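Local coordinates for protein polyprenyl synthetase (Nonlabens dokdonensis, PDB 6KD7) that probably acts as a magnesium-dependent prenyltransferase, a geranylgeranyl pyrophosphate synthase that lengthens allylic diphosphates with isoprene units, at residues A25-P30 and G103-D108; L45-S50 and N63-V68; E69-F74 and A109-A114; M113-F118 and V132-A137. All blocks are in the same frame, centred on the assembly; numbering follows the deposited sequence.

Interaction 1: residues A25-P30 and G103-D108; sequences AGLYDP and GILTGD
Thr106 OG1 is the polar atom on which this contact turns. It gives its proton to Leu27 O at 2.8 Å, arriving tilted 20° from the carbonyl plane, and it accepts a proton from a water whose oxygen also lies 2.8 Å away. That water lies 3.1 Å from Gly26 O as well and may bridge the threonine to the first turn of the other helix. Pro30 has no N-H to give Gly26 O, and the helix is kinked where that backbone bond is missing. A chi1 of -67° sets Thr106 OG1 beside the backbone N, which leaves CG2 anti to it; this methyl faces the proline ring and meets Pro30 CB at 3.8 Å. Beside this polar patch Leu27 CD1 rests on Leu105 CG at 3.7 Å, the two leucines crossing at about a right angle. The pairing joins the first turns of helix 25-35 to helix 100-116, whose axes here pass 8.9 Å apart at 72°. Leu77 of helix 58-82 packs on Thr106, while Leu105 also touches Gln145 of the second subunit, which places this crossing between the helical core and the subunit interface.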
loop_
_atom_site.group_PDB
_atom_site.type_symbol
_atom_site.label_atom_id
_atom_site.label_comp_id
_atom_site.label_asym_id
_atom_site.label_seq_id
_atom_site.Cartn_x
_atom_site.Cartn_y
_atom_site.Cartn_z
ATOM N N ALA A 25 6.722 30.884 -6.805
ATOM C CA ALA A 25 7.866 30.090 -6.312
ATOM C C ALA A 25 7.631 28.599 -6.549
ATOM O O ALA A 25 8.582 27.939 -6.905
ATOM C CB ALA A 25 8.090 30.386 -4.855
ATOM N N GLY A 26 6.401 28.122 -6.374
ATOM C CA GLY A 26 6.066 26.693 -6.586
ATOM C C GLY A 26 6.408 26.210 -7.993
ATOM O O GLY A 26 6.609 24.972 -8.209
ATOM N N LEU A 27 6.427 27.132 -8.956
ATOM C CA LEU A 27 6.811 26.785 -10.336
ATOM C C LEU A 27 8.325 26.973 -10.548
ATOM O O LEU A 27 8.951 26.107 -11.203
ATOM C CB LEU A 27 6.010 27.683 -11.271
ATOM C CG LEU A 27 6.227 27.345 -12.731
ATOM C CD1 LEU A 27 5.683 25.944 -13.025
ATOM C CD2 LEU A 27 5.573 28.390 -13.634
ATOM N N TYR A 28 8.898 28.105 -10.121
ATOM C CA TYR A 28 10.254 28.530 -10.582
ATOM C C TYR A 28 11.347 28.126 -9.579
ATOM O O TYR A 28 12.479 27.896 -10.049
ATOM C CB TYR A 28 10.281 30.027 -10.901
ATOM C CG TYR A 28 9.447 30.411 -12.101
ATOM C CD1 TYR A 28 9.786 29.983 -13.379
ATOM C CD2 TYR A 28 8.336 31.229 -11.975
ATOM C CE1 TYR A 28 9.056 30.358 -14.497
ATOM C CE2 TYR A 28 7.586 31.598 -13.089
ATOM C CZ TYR A 28 7.967 31.191 -14.350
ATOM O OH TYR A 28 7.205 31.537 -15.422
ATOM N N ASP A 29 11.046 27.931 -8.292
ATOM C CA ASP A 29 12.099 27.505 -7.316
ATOM C C ASP A 29 12.821 26.256 -7.814
ATOM O O ASP A 29 14.043 26.222 -7.848
ATOM C CB ASP A 29 11.556 27.160 -5.931
ATOM C CG ASP A 29 11.215 28.349 -5.068
ATOM O OD1 ASP A 29 11.528 29.509 -5.479
ATOM O OD2 ASP A 29 10.620 28.093 -3.987
ATOM N N PRO A 30 12.109 25.220 -8.321
ATOM C CA PRO A 30 12.775 24.046 -8.838
ATOM C C PRO A 30 13.609 24.314 -10.088
ATOM O O PRO A 30 14.517 23.538 -10.358
ATOM C CB PRO A 30 11.645 23.038 -9.109
ATOM C CG PRO A 30 10.453 23.585 -8.409
ATOM C CD PRO A 30 10.650 25.094 -8.426
ATOM N N GLY A 103 7.433 18.355 -10.473
ATOM C CA GLY A 103 8.372 17.934 -11.523
ATOM C C GLY A 103 7.722 18.029 -12.902
ATOM O O GLY A 103 8.410 18.417 -13.854
ATOM N N ILE A 104 6.463 17.623 -13.039
ATOM C CA ILE A 104 5.798 17.574 -14.374
ATOM C C ILE A 104 5.662 19.027 -14.856
ATOM O O ILE A 104 6.204 19.378 -15.885
ATOM C CB ILE A 104 4.449 16.847 -14.319
ATOM C CG1 ILE A 104 4.657 15.343 -14.057
ATOM C CG2 ILE A 104 3.678 17.116 -15.612
ATOM C CD1 ILE A 104 3.358 14.607 -13.779
ATOM N N LEU A 105 5.076 19.872 -14.046
ATOM C CA LEU A 105 4.703 21.247 -14.437
ATOM C C LEU A 105 5.956 22.106 -14.591
ATOM O O LEU A 105 6.030 22.844 -15.588
ATOM C CB LEU A 105 3.786 21.830 -13.369
ATOM C CG LEU A 105 3.291 23.232 -13.678
ATOM C CD1 LEU A 105 2.437 23.202 -14.955
ATOM C CD2 LEU A 105 2.482 23.756 -12.520
ATOM N N THR A 106 6.905 22.046 -13.641
ATOM C CA THR A 106 8.148 22.844 -13.753
ATOM C C THR A 106 8.899 22.403 -15.001
ATOM O O THR A 106 9.488 23.262 -15.681
ATOM C CB THR A 106 8.993 22.761 -12.484
ATOM O OG1 THR A 106 8.183 23.436 -11.524
ATOM C CG2 THR A 106 10.317 23.445 -12.626
ATOM N N GLY A 107 8.942 21.117 -15.301
ATOM C CA GLY A 107 9.679 20.698 -16.507
ATOM C C GLY A 107 9.033 21.306 -17.765
ATOM O O GLY A 107 9.750 21.714 -18.715
ATOM N N ASP A 108 7.695 21.305 -17.811
ATOM C CA ASP A 108 6.927 21.909 -18.925
ATOM C C ASP A 108 7.342 23.388 -19.041
ATOM O O ASP A 108 7.650 23.803 -20.146
ATOM C CB ASP A 108 5.430 21.763 -18.709
ATOM C CG ASP A 108 4.882 20.343 -18.795
ATOM O OD1 ASP A 108 5.637 19.408 -19.255
ATOM O OD2 ASP A 108 3.653 20.179 -18.392
HETATM O O HOH W 1 5.589 23.065 -10.410
#

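Interaction 2: residues L45-S50 and N63-V68; sequences LLTLMS and NAAIAV
Thr47, Leu48, Ala65 and Val68 bring no ring or other flat side chain to this contact; the one planar group taking part is the peptide joining Ala64 to Ala65. Thr47 CG2 packs against it, 3.8 Å from Ala65 N. This is helix-helix packing in the all-alpha isoprenoid synthase fold, where helices 42-54 and 58-82 follow each other in the chain as an antiparallel hairpin. The short axes run 154° apart and approach to 8.5 Å, a closeness that the small Ala64 and Ala65 permit. In Thr47 a chi1 of -65° puts OG1 beside the backbone N, and CG2 is then anti to that N and meets the alanine backbone. The hydroxyl has its hydrogen bond with Ala176 O of helix 158-183. Thr47 OG1 also lies 3.9 Å from the methyl Val68 CG2, a van der Waals contact in which the two side chains slide past each other in opposite directions. Val68 in turn leans on Met179, and Ala64 on Ile183, of that same helix 158-183, which therefore packs against both arms of the hairpin. Leu48 closes the contact, its CG 4.0 Å from Ala65 CB. Its methyl goes closer: Leu48 CD2 touches Ala65 CB at 3.7 Å.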
loop_
_atom_site.group_PDB
_atom_site.type_symbol
_atom_site.label_atom_id
_atom_site.label_comp_id
_atom_site.label_asym_id
_atom_site.label_seq_id
_atom_site.Cartn_x
_atom_site.Cartn_y
_atom_site.Cartn_z
ATOM N N LEU A 45 28.436 24.700 -23.633
ATOM C CA LEU A 45 29.811 25.107 -24.003
ATOM C C LEU A 45 30.097 24.663 -25.420
ATOM O O LEU A 45 30.835 25.353 -26.047
ATOM C CB LEU A 45 30.852 24.543 -23.028
ATOM C CG LEU A 45 30.689 25.016 -21.582
ATOM C CD1 LEU A 45 31.877 24.636 -20.745
ATOM C CD2 LEU A 45 30.453 26.507 -21.489
ATOM N N LEU A 46 29.505 23.598 -25.929
ATOM C CA LEU A 46 29.667 23.238 -27.360
ATOM C C LEU A 46 29.123 24.384 -28.248
ATOM O O LEU A 46 29.751 24.663 -29.294
ATOM C CB LEU A 46 28.961 21.918 -27.670
ATOM C CG LEU A 46 29.613 20.659 -27.091
ATOM C CD1 LEU A 46 28.709 19.446 -27.261
ATOM C CD2 LEU A 46 30.963 20.389 -27.714
ATOM N N THR A 47 28.000 24.997 -27.859
ATOM C CA THR A 47 27.321 26.089 -28.591
ATOM C C THR A 47 28.304 27.274 -28.667
ATOM O O THR A 47 28.583 27.720 -29.818
ATOM C CB THR A 47 25.954 26.409 -27.963
ATOM O OG1 THR A 47 25.108 25.261 -28.121
ATOM C CG2 THR A 47 25.319 27.615 -28.621
ATOM N N LEU A 48 28.855 27.691 -27.525
ATOM C CA LEU A 48 29.825 28.820 -27.428
ATOM C C LEU A 48 31.091 28.505 -28.236
ATOM O O LEU A 48 31.540 29.356 -29.015
ATOM C CB LEU A 48 30.164 29.094 -25.973
ATOM C CG LEU A 48 28.981 29.359 -25.072
ATOM C CD1 LEU A 48 29.457 29.608 -23.655
ATOM C CD2 LEU A 48 28.139 30.522 -25.560
ATOM N N MET A 49 31.614 27.298 -28.142
ATOM C CA MET A 49 32.839 26.928 -28.864
ATOM C C MET A 49 32.567 27.032 -30.365
ATOM O O MET A 49 33.438 27.553 -31.083
ATOM C CB MET A 49 33.291 25.503 -28.521
ATOM C CG MET A 49 33.908 25.367 -27.113
ATOM S SD MET A 49 33.923 23.632 -26.564
ATOM C CE MET A 49 35.143 23.007 -27.703
ATOM N N SER A 50 31.435 26.500 -30.829
ATOM C CA SER A 50 31.033 26.478 -32.262
ATOM C C SER A 50 30.961 27.921 -32.772
ATOM O O SER A 50 31.542 28.231 -33.807
ATOM C CB SER A 50 29.709 25.808 -32.447
ATOM O OG SER A 50 29.469 25.525 -33.815
ATOM N N ASN A 63 22.463 33.297 -25.346
ATOM C CA ASN A 63 21.023 32.982 -25.115
ATOM C C ASN A 63 20.735 31.565 -25.656
ATOM O O ASN A 63 20.114 30.780 -24.928
ATOM C CB ASN A 63 20.114 34.070 -25.675
ATOM C CG ASN A 63 20.071 35.292 -24.783
ATOM O OD1 ASN A 63 20.685 35.337 -23.733
ATOM N ND2 ASN A 63 19.301 36.280 -25.176
ATOM N N ALA A 64 21.249 31.208 -26.824
ATOM C CA ALA A 64 21.055 29.879 -27.418
ATOM C C ALA A 64 21.739 28.792 -26.573
ATOM O O ALA A 64 21.200 27.656 -26.495
ATOM C CB ALA A 64 21.585 29.830 -28.809
ATOM N N ALA A 65 22.940 29.063 -26.078
ATOM C CA ALA A 65 23.691 28.163 -25.173
ATOM C C ALA A 65 22.841 27.900 -23.915
ATOM O O ALA A 65 22.688 26.754 -23.523
ATOM C CB ALA A 65 25.013 28.799 -24.785
ATOM N N ILE A 66 22.291 28.941 -23.335
ATOM C CA ILE A 66 21.430 28.817 -22.147
ATOM C C ILE A 66 20.167 28.023 -22.515
ATOM O O ILE A 66 19.786 27.160 -21.697
ATOM C CB ILE A 66 21.125 30.191 -21.584
ATOM C CG1 ILE A 66 22.424 30.824 -21.082
ATOM C CG2 ILE A 66 20.059 30.099 -20.489
ATOM C CD1 ILE A 66 22.253 32.258 -20.598
ATOM N N ALA A 67 19.588 28.200 -23.712
ATOM C CA ALA A 67 18.414 27.403 -24.144
ATOM C C ALA A 67 18.783 25.915 -24.084
ATOM O O ALA A 67 17.968 25.074 -23.661
ATOM C CB ALA A 67 17.963 27.745 -25.549
ATOM N N VAL A 68 19.934 25.591 -24.632
ATOM C CA VAL A 68 20.407 24.199 -24.690
ATOM C C VAL A 68 20.437 23.614 -23.263
ATOM O O VAL A 68 19.964 22.501 -23.082
ATOM C CB VAL A 68 21.756 24.134 -25.398
ATOM C CG1 VAL A 68 22.521 22.873 -25.074
ATOM C CG2 VAL A 68 21.550 24.242 -26.882
#

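Interaction 3: residues E69-F74 and A109-A114; sequences EVFHNF and AMLIMA. With PPV (pyrophosphate), chain B.
Phe74 and Leu111, with Val70 and Met110, form the dense part of this contact; it thins out toward Met113, which is partly exposed and makes no close approach to the partner helix. Leu111 CB sits over the centre of the Phe74 ring, 4.0 Å from the centroid and 4° off the normal, a CH-pi contact, and Leu111 CD2 reaches Phe74 CZ at 3.8 Å. The other methyl, CD1, lies at the edge of the Phe71 ring, 3.7 Å from Phe71 CD1 and in its plane. Val70 CG1 presses closest, 3.2 Å from Met110 O. An alanine in place of Phe74 would probably leave Leu111 CB without its aromatic face and open a gap beside its CD2. The helices 58-82 and 100-116 run antiparallel here, 162° apart, within the all-alpha prenyltransferase bundle; the former carries the family's first aspartate-rich motif farther along. Met110, bent at its last torsion (chi3 69°), curls CE toward Asn73 CB at 3.8 Å. Asn73 ND2 donates to Glu69 O, which accepts Asn73 N from the opposite face of its plane. On the pocket side, His72 NE2 makes two weak hydrogen bonds to pyrophosphate, 3.2 Å to O32 and 3.5 Å to OPP, and Arg43 binds the same ligand.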
loop_
_atom_site.group_PDB
_atom_site.type_symbol
_atom_site.label_atom_id
_atom_site.label_comp_id
_atom_site.label_asym_id
_atom_site.label_seq_id
_atom_site.Cartn_x
_atom_site.Cartn_y
_atom_site.Cartn_z
ATOM N N GLU A 69 21.004 24.329 -22.309
ATOM C CA GLU A 69 21.166 23.851 -20.927
ATOM C C GLU A 69 19.775 23.765 -20.288
ATOM O O GLU A 69 19.551 22.825 -19.512
ATOM C CB GLU A 69 22.089 24.780 -20.136
ATOM C CG GLU A 69 22.284 24.407 -18.655
ATOM C CD GLU A 69 23.148 23.168 -18.448
ATOM O OE1 GLU A 69 23.546 22.505 -19.433
ATOM O OE2 GLU A 69 23.415 22.877 -17.290
ATOM N N VAL A 70 18.913 24.749 -20.523
ATOM C CA VAL A 70 17.564 24.714 -19.914
ATOM C C VAL A 70 16.834 23.497 -20.478
ATOM O O VAL A 70 16.267 22.732 -19.689
ATOM C CB VAL A 70 16.818 26.016 -20.130
ATOM C CG1 VAL A 70 15.370 25.906 -19.711
ATOM C CG2 VAL A 70 17.507 27.126 -19.348
ATOM N N PHE A 71 16.984 23.249 -21.771
ATOM C CA PHE A 71 16.340 22.112 -22.445
ATOM C C PHE A 71 16.840 20.830 -21.809
ATOM O O PHE A 71 16.009 19.999 -21.408
ATOM C CB PHE A 71 16.585 22.073 -23.957
ATOM C CG PHE A 71 16.066 20.812 -24.569
ATOM C CD1 PHE A 71 14.706 20.626 -24.750
ATOM C CD2 PHE A 71 16.908 19.785 -24.879
ATOM C CE1 PHE A 71 14.212 19.426 -25.244
ATOM C CE2 PHE A 71 16.420 18.584 -25.374
ATOM C CZ PHE A 71 15.074 18.408 -25.552
ATOM N N HIS A 72 18.151 20.639 -21.790
ATOM C CA HIS A 72 18.761 19.395 -21.255
ATOM C C HIS A 72 18.238 19.119 -19.823
ATOM O O HIS A 72 17.849 17.979 -19.569
ATOM C CB HIS A 72 20.269 19.494 -21.250
ATOM C CG HIS A 72 20.935 18.274 -20.732
ATOM N ND1 HIS A 72 20.747 17.026 -21.330
ATOM C CD2 HIS A 72 21.805 18.116 -19.711
ATOM C CE1 HIS A 72 21.468 16.148 -20.687
ATOM N NE2 HIS A 72 22.142 16.800 -19.703
ATOM N N ASN A 73 18.175 20.143 -18.985
ATOM C CA ASN A 73 17.743 20.025 -17.581
ATOM C C ASN A 73 16.251 19.712 -17.546
ATOM O O ASN A 73 15.873 18.934 -16.675
ATOM C CB ASN A 73 18.132 21.238 -16.748
ATOM C CG ASN A 73 19.588 21.142 -16.349
ATOM O OD1 ASN A 73 19.900 20.393 -15.437
ATOM N ND2 ASN A 73 20.477 21.735 -17.139
ATOM N N PHE A 74 15.494 20.203 -18.519
ATOM C CA PHE A 74 14.057 19.866 -18.595
ATOM C C PHE A 74 13.953 18.354 -18.797
ATOM O O PHE A 74 13.190 17.732 -18.089
ATOM C CB PHE A 74 13.403 20.605 -19.760
ATOM C CG PHE A 74 12.424 19.792 -20.566
ATOM C CD1 PHE A 74 11.173 19.490 -20.066
ATOM C CD2 PHE A 74 12.740 19.346 -21.838
ATOM C CE1 PHE A 74 10.265 18.760 -20.810
ATOM C CE2 PHE A 74 11.829 18.619 -22.582
ATOM C CZ PHE A 74 10.595 18.320 -22.063
ATOM N N ALA A 109 7.384 24.128 -17.935
ATOM C CA ALA A 109 7.717 25.567 -17.909
ATOM C C ALA A 109 9.156 25.734 -18.436
ATOM O O ALA A 109 9.386 26.659 -19.233
ATOM C CB ALA A 109 7.521 26.181 -16.571
ATOM N N MET A 110 10.057 24.804 -18.144
ATOM C CA MET A 110 11.471 24.939 -18.559
ATOM C C MET A 110 11.548 24.746 -20.069
ATOM O O MET A 110 12.336 25.479 -20.702
ATOM C CB MET A 110 12.398 23.962 -17.820
ATOM C CG MET A 110 12.578 24.359 -16.351
ATOM S SD MET A 110 13.669 23.200 -15.485
ATOM C CE MET A 110 15.185 23.631 -16.320
ATOM N N LEU A 111 10.845 23.762 -20.651
ATOM C CA LEU A 111 10.863 23.623 -22.133
ATOM C C LEU A 111 10.444 24.947 -22.814
ATOM O O LEU A 111 11.115 25.399 -23.775
ATOM C CB LEU A 111 9.992 22.471 -22.587
ATOM C CG LEU A 111 9.914 22.250 -24.093
ATOM C CD1 LEU A 111 11.311 22.137 -24.712
ATOM C CD2 LEU A 111 9.118 20.972 -24.379
ATOM N N ILE A 112 9.445 25.601 -22.277
ATOM C CA ILE A 112 8.882 26.837 -22.873
ATOM C C ILE A 112 9.909 27.966 -22.675
ATOM O O ILE A 112 10.117 28.740 -23.606
ATOM C CB ILE A 112 7.509 27.155 -22.251
ATOM C CG1 ILE A 112 6.463 26.063 -22.536
ATOM C CG2 ILE A 112 7.006 28.491 -22.735
ATOM C CD1 ILE A 112 5.272 26.111 -21.525
ATOM N N MET A 113 10.532 28.054 -21.503
ATOM C CA MET A 113 11.561 29.083 -21.211
ATOM C C MET A 113 12.740 28.916 -22.180
ATOM O O MET A 113 13.321 29.948 -22.625
ATOM C CB MET A 113 12.036 28.942 -19.765
ATOM C CG MET A 113 10.971 29.308 -18.769
ATOM S SD MET A 113 11.426 28.762 -17.087
ATOM C CE MET A 113 12.621 30.019 -16.657
ATOM N N ALA A 114 13.086 27.678 -22.518
ATOM C CA ALA A 114 14.161 27.418 -23.476
ATOM C C ALA A 114 13.788 28.094 -24.798
ATOM O O ALA A 114 14.627 28.807 -25.371
ATOM C CB ALA A 114 14.378 25.948 -23.663
HETATM O O11 PPV B . 25.886 13.157 -18.146
HETATM P P1 PPV B . 26.055 14.500 -18.767
HETATM O O21 PPV B . 25.725 14.479 -20.210
HETATM O O31 PPV B . 27.413 15.060 -18.513
HETATM O OPP PPV B . 24.957 15.518 -18.086
HETATM P P2 PPV B . 24.783 16.400 -16.725
HETATM O O12 PPV B . 24.410 15.451 -15.647
HETATM O O22 PPV B . 26.119 17.032 -16.467
HETATM O O32 PPV B . 23.726 17.422 -16.955
#

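Interaction 4: residues M113-F118 and V132-A137; sequences MAYRLF and VFSRTA
Phe133 enters a three-ring cluster with Tyr115 and Phe118, and its side chain can be followed outward atom by atom. The cluster ties residues 113-118, at and after the last turn of helix 100-116, to helix 123-150, two successive helices of the all-alpha prenyltransferase fold. Phe133 CG stands anti to the backbone N (chi1 180°); the ring lies between the two other aromatics. CB already meets Phe118 CE2 at 3.9 Å, and CG comes to 3.7 Å from that same CE2. CD1 then finds Phe118 CZ, and CE1 beyond it packs on Phe71 CB. On the other flank of the ring CD2 approaches Tyr115 CE1 at 3.6 Å and also touches Phe118 CE2, while CE2 sits over the centre of the tyrosine ring, 3.6 Å above its plane. The tip, CZ, ends on Ala114 CB at 3.9 Å. Phe133 thus plays both parts in two edge-to-face pairs: its edge points at the Tyr115 face with the planes at 90°, and its own face takes the edge of Phe118 at 79°. Phe71 of helix 58-82 adds a further edge-to-face ring, and across the subunit interface Tyr115 stacks on Tyr115 of the second subunit. A phenylalanine in place of Tyr115 would probably keep the ring packing but cost the buried Ser134 OG its short bond to the hydroxyl, with a weak bond to Asn130 O remaining. In the model the serine oxygen lies at the edge of the tyrosine ring, in its plane, with Tyr115 OH and Ser134 OG hydrogen-bonded at 2.6 Å.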
loop_
_atom_site.group_PDB
_atom_site.type_symbol
_atom_site.label_atom_id
_atom_site.label_comp_id
_atom_site.label_asym_id
_atom_site.label_seq_id
_atom_site.Cartn_x
_atom_site.Cartn_y
_atom_site.Cartn_z
ATOM N N MET A 113 10.532 28.054 -21.503
ATOM C CA MET A 113 11.561 29.083 -21.211
ATOM C C MET A 113 12.740 28.916 -22.180
ATOM O O MET A 113 13.321 29.948 -22.625
ATOM C CB MET A 113 12.036 28.942 -19.765
ATOM C CG MET A 113 10.971 29.308 -18.769
ATOM S SD MET A 113 11.426 28.762 -17.087
ATOM C CE MET A 113 12.621 30.019 -16.657
ATOM N N ALA A 114 13.086 27.678 -22.518
ATOM C CA ALA A 114 14.161 27.418 -23.476
ATOM C C ALA A 114 13.788 28.094 -24.798
ATOM O O ALA A 114 14.627 28.807 -25.371
ATOM C CB ALA A 114 14.378 25.948 -23.663
ATOM N N TYR A 115 12.590 27.809 -25.314
ATOM C CA TYR A 115 12.137 28.371 -26.613
ATOM C C TYR A 115 12.248 29.893 -26.545
ATOM O O TYR A 115 12.678 30.482 -27.506
ATOM C CB TYR A 115 10.716 27.941 -26.953
ATOM C CG TYR A 115 10.612 26.595 -27.601
ATOM C CD1 TYR A 115 10.845 26.466 -28.952
ATOM C CD2 TYR A 115 10.181 25.473 -26.910
ATOM C CE1 TYR A 115 10.757 25.249 -29.596
ATOM C CE2 TYR A 115 10.055 24.248 -27.549
ATOM C CZ TYR A 115 10.325 24.141 -28.904
ATOM O OH TYR A 115 10.230 22.993 -29.614
ATOM N N ARG A 116 11.855 30.483 -25.432
ATOM C CA ARG A 116 11.830 31.957 -25.301
ATOM C C ARG A 116 13.228 32.574 -25.387
ATOM O O ARG A 116 13.309 33.747 -25.690
ATOM C CB ARG A 116 11.096 32.348 -24.025
ATOM C CG ARG A 116 9.739 31.682 -23.907
ATOM C CD ARG A 116 8.700 32.675 -23.484
ATOM N NE ARG A 116 8.968 33.329 -22.224
ATOM C CZ ARG A 116 8.464 34.507 -21.916
ATOM N NH1 ARG A 116 8.718 35.055 -20.747
ATOM N NH2 ARG A 116 7.711 35.138 -22.788
ATOM N N LEU A 117 14.265 31.812 -25.068
ATOM C CA LEU A 117 15.644 32.336 -25.057
ATOM C C LEU A 117 16.128 32.566 -26.504
ATOM O O LEU A 117 17.186 33.180 -26.660
ATOM C CB LEU A 117 16.538 31.374 -24.243
ATOM C CG LEU A 117 16.450 31.581 -22.719
ATOM C CD1 LEU A 117 16.785 30.312 -21.966
ATOM C CD2 LEU A 117 17.355 32.706 -22.234
ATOM N N PHE A 118 15.416 32.080 -27.525
ATOM C CA PHE A 118 15.749 32.346 -28.939
ATOM C C PHE A 118 15.255 33.748 -29.360
ATOM O O PHE A 118 15.660 34.201 -30.405
ATOM C CB PHE A 118 15.179 31.270 -29.851
ATOM C CG PHE A 118 15.728 29.913 -29.580
ATOM C CD1 PHE A 118 17.060 29.735 -29.288
ATOM C CD2 PHE A 118 14.927 28.791 -29.633
ATOM C CE1 PHE A 118 17.582 28.477 -29.033
ATOM C CE2 PHE A 118 15.446 27.537 -29.341
ATOM C CZ PHE A 118 16.775 27.378 -29.044
ATOM N N VAL A 132 15.926 23.476 -35.785
ATOM C CA VAL A 132 16.825 22.335 -35.458
ATOM C C VAL A 132 16.561 21.929 -33.986
ATOM O O VAL A 132 16.610 20.712 -33.685
ATOM C CB VAL A 132 18.315 22.629 -35.727
ATOM C CG1 VAL A 132 18.825 23.747 -34.839
ATOM C CG2 VAL A 132 19.137 21.358 -35.556
ATOM N N PHE A 133 16.198 22.885 -33.141
ATOM C CA PHE A 133 15.920 22.672 -31.701
ATOM C C PHE A 133 14.708 21.731 -31.541
ATOM O O PHE A 133 14.836 20.697 -30.864
ATOM C CB PHE A 133 15.672 23.995 -30.990
ATOM C CG PHE A 133 15.383 23.872 -29.521
ATOM C CD1 PHE A 133 16.389 23.546 -28.616
ATOM C CD2 PHE A 133 14.106 24.109 -29.038
ATOM C CE1 PHE A 133 16.116 23.495 -27.257
ATOM C CE2 PHE A 133 13.814 23.966 -27.692
ATOM C CZ PHE A 133 14.833 23.694 -26.805
ATOM N N SER A 134 13.604 22.061 -32.206
ATOM C CA SER A 134 12.334 21.299 -32.176
ATOM C C SER A 134 12.541 19.914 -32.760
ATOM O O SER A 134 12.055 18.955 -32.201
ATOM C CB SER A 134 11.221 22.041 -32.867
ATOM O OG SER A 134 10.875 23.209 -32.134
ATOM N N ARG A 135 13.255 19.781 -33.856
ATOM C CA ARG A 135 13.473 18.451 -34.452
ATOM C C ARG A 135 14.266 17.609 -33.438
ATOM O O ARG A 135 13.983 16.407 -33.304
ATOM C CB ARG A 135 14.230 18.583 -35.774
ATOM C CG ARG A 135 14.516 17.246 -36.452
ATOM C CD ARG A 135 15.011 17.345 -37.907
ATOM N NE ARG A 135 16.276 18.068 -38.097
ATOM C CZ ARG A 135 16.413 19.338 -38.533
ATOM N NH1 ARG A 135 15.374 20.099 -38.842
ATOM N NH2 ARG A 135 17.620 19.852 -38.648
ATOM N N THR A 136 15.298 18.212 -32.833
ATOM C CA THR A 136 16.152 17.568 -31.817
ATOM C C THR A 136 15.274 17.192 -30.607
ATOM O O THR A 136 15.357 16.053 -30.177
ATOM C CB THR A 136 17.343 18.471 -31.461
ATOM O OG1 THR A 136 18.056 18.640 -32.696
ATOM C CG2 THR A 136 18.220 17.867 -30.379
ATOM N N ALA A 137 14.434 18.087 -30.117
ATOM C CA ALA A 137 13.651 17.827 -28.893
ATOM C C ALA A 137 12.731 16.617 -29.156
ATOM O O ALA A 137 12.665 15.702 -28.337
ATOM C CB ALA A 137 12.906 19.063 -28.516
#

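All four contacts are buried, but their chemistry changes with place. Interaction 1 is the farthest of them from the chain's centre, and there a hydroxyl and probably a water meet two backbone oxygens at a kinked helix start. Interaction 2 is close packing of small aliphatic groups in a hairpin that no other chain touches. Interactions 3 and 4 adjoin, sharing Met113 and Ala114; interaction 3 mixes aromatic with aliphatic packing, and interaction 4 is an aromatic cluster with a hydroxyl pair. Helix 100-116 runs through interactions 1, 3 and 4, all of which reach the second subunit, while helix 58-82 serves interactions 2 and 3. Interaction 3 alone holds a pyrophosphate ligand.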